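Local structure of nucleoside-diphosphate-sugar epimerase (Pseudomonas aeruginosa, 2X4G) at residues Gly182-Glu187 and Asn215-Ala220. The protein probably acts on nucleotide sugars as an NAD-dependent epimerase or a related oxidoreductase. Numbering follows the deposited sequence.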
loop_
_atom_site.group_PDB
_atom_site.type_symbol
_atom_site.label_atom_id
_atom_site.label_comp_id
_atom_site.label_asym_id
_atom_site.label_seq_id
_atom_site.Cartn_x
_atom_site.Cartn_y
_atom_site.Cartn_z
ATOM N N GLY A 182 -19.948 3.060 -17.422
ATOM C CA GLY A 182 -18.551 2.699 -17.591
ATOM C C GLY A 182 -17.661 3.762 -16.969
ATOM O O GLY A 182 -18.146 4.668 -16.283
ATOM N N MET A 183 -16.355 3.659 -17.206
ATOM C CA MET A 183 -15.414 4.671 -16.756
ATOM C C MET A 183 -15.829 6.032 -17.352
ATOM O O MET A 183 -15.800 6.210 -18.563
ATOM C CB MET A 183 -14.004 4.291 -17.206
ATOM C CG MET A 183 -12.884 5.023 -16.497
ATOM S SD MET A 183 -11.321 4.960 -17.406
ATOM C CE MET A 183 -10.302 6.026 -16.387
ATOM N N VAL A 184 -16.227 6.969 -16.491
ATOM C CA VAL A 184 -16.733 8.284 -16.898
ATOM C C VAL A 184 -15.601 9.287 -17.135
ATOM O O VAL A 184 -14.791 9.532 -16.258
ATOM C CB VAL A 184 -17.687 8.844 -15.831
ATOM C CG1 VAL A 184 -18.225 10.207 -16.237
ATOM C CG2 VAL A 184 -18.843 7.860 -15.592
ATOM N N LEU A 185 -15.545 9.874 -18.322
ATOM C CA LEU A 185 -14.486 10.836 -18.660
ATOM C C LEU A 185 -15.123 12.080 -19.268
ATOM O O LEU A 185 -16.047 11.952 -20.088
ATOM C CB LEU A 185 -13.498 10.226 -19.666
ATOM C CG LEU A 185 -12.495 9.192 -19.149
ATOM C CD1 LEU A 185 -11.769 8.601 -20.327
ATOM C CD2 LEU A 185 -11.502 9.811 -18.172
ATOM N N GLY A 186 -14.640 13.263 -18.877
ATOM C CA GLY A 186 -15.173 14.500 -19.430
ATOM C C GLY A 186 -14.750 15.741 -18.700
ATOM O O GLY A 186 -13.810 15.731 -17.943
ATOM N N GLU A 187 -15.454 16.833 -18.938
ATOM C CA GLU A 187 -15.149 18.083 -18.227
ATOM C C GLU A 187 -15.819 18.149 -16.841
ATOM O O GLU A 187 -16.741 17.391 -16.528
ATOM C CB GLU A 187 -15.528 19.290 -19.069
ATOM C CG GLU A 187 -16.980 19.349 -19.477
ATOM C CD GLU A 187 -17.314 20.572 -20.318
ATOM O OE1 GLU A 187 -16.399 21.365 -20.635
ATOM O OE2 GLU A 187 -18.500 20.730 -20.697
ATOM N N ASN A 215 -14.558 -0.092 -20.739
ATOM C CA ASN A 215 -15.562 0.771 -21.368
ATOM C C ASN A 215 -15.512 2.167 -20.780
ATOM O O ASN A 215 -15.630 2.351 -19.556
ATOM C CB ASN A 215 -16.975 0.232 -21.221
ATOM C CG ASN A 215 -17.989 1.004 -22.078
ATOM O OD1 ASN A 215 -18.646 1.920 -21.592
ATOM N ND2 ASN A 215 -18.105 0.640 -23.357
ATOM N N VAL A 216 -15.340 3.136 -21.678
ATOM C CA VAL A 216 -15.238 4.544 -21.345
ATOM C C VAL A 216 -16.497 5.254 -21.828
ATOM O O VAL A 216 -17.013 4.920 -22.891
ATOM C CB VAL A 216 -14.001 5.140 -22.023
ATOM C CG1 VAL A 216 -14.058 6.665 -22.064
ATOM C CG2 VAL A 216 -12.778 4.683 -21.291
ATOM N N ILE A 217 -16.996 6.212 -21.048
ATOM C CA ILE A 217 -18.212 6.950 -21.402
ATOM C C ILE A 217 -18.059 8.437 -21.131
ATOM O O ILE A 217 -17.420 8.857 -20.165
ATOM C CB ILE A 217 -19.495 6.432 -20.680
ATOM C CG1 ILE A 217 -20.748 7.046 -21.342
ATOM C CG2 ILE A 217 -19.441 6.730 -19.192
ATOM C CD1 ILE A 217 -21.994 6.961 -20.569
ATOM N N ASP A 218 -18.639 9.223 -22.029
ATOM C CA ASP A 218 -18.566 10.664 -21.980
ATOM C C ASP A 218 -19.411 11.142 -20.774
ATOM O O ASP A 218 -20.495 10.629 -20.515
ATOM C CB ASP A 218 -19.046 11.198 -23.338
ATOM C CG ASP A 218 -19.168 12.719 -23.404
ATOM O OD1 ASP A 218 -18.207 13.354 -23.881
ATOM O OD2 ASP A 218 -20.238 13.279 -23.038
ATOM N N ALA A 219 -18.889 12.092 -20.016
ATOM C CA ALA A 219 -19.538 12.508 -18.800
ATOM C C ALA A 219 -20.919 13.094 -19.086
ATOM O O ALA A 219 -21.896 12.742 -18.417
ATOM C CB ALA A 219 -18.682 13.510 -18.060
ATOM N N ALA A 220 -20.990 13.992 -20.064
ATOM C CA ALA A 220 -22.246 14.683 -20.372
ATOM C C ALA A 220 -23.325 13.659 -20.663
ATOM O O ALA A 220 -24.428 13.776 -20.164
ATOM C CB ALA A 220 -22.084 15.668 -21.562
#
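M183 and L185 each engage the segment 215-220 through both their backbone N and O, giving a parallel ladder of four hydrogen bonds. M183 N donates to N215 O (2.8 Å) and M183 O accepts from I217 N (2.8 Å); one step on, L185 N meets I217 O nearly straight, with 167° at the hydrogen. The fourth, A219 N to L185 O (2.8 Å), is more bent, its donor 43° above the carbonyl plane, and it carries the pairing past the strand end into the first residue of helix 219-232. D218 is the N-cap: its OD2 accepts from E221 N, while OD1 forms a salt bridge with R329 and a hydrogen bond with T326 OG1, both on helix 323-336. The pairing belongs to the Rossmann-type sheet of the epimerase/dehydratase family, where strand 176-185 pairs in parallel with 121-124, with 213-218 and, at G182, with 238-247. On one face V184 and I217 lie side by side, CG2 to CG2 at 3.8 Å. V184 CG1, anti to the backbone N (chi1 -180°), reaches A219 CB at 3.8 Å, and L24 of helix 24-35 touches both residues. The other face carries M183, V216, L185 and D218: the L185 side chain runs at a slant to that of V216, its CD1 3.5 Å from V216 CG1, and M183 SD stands 4.2 Å from V216 CG2. Helix 323-336 packs over this face, with L323 against V216 and L327 against L185.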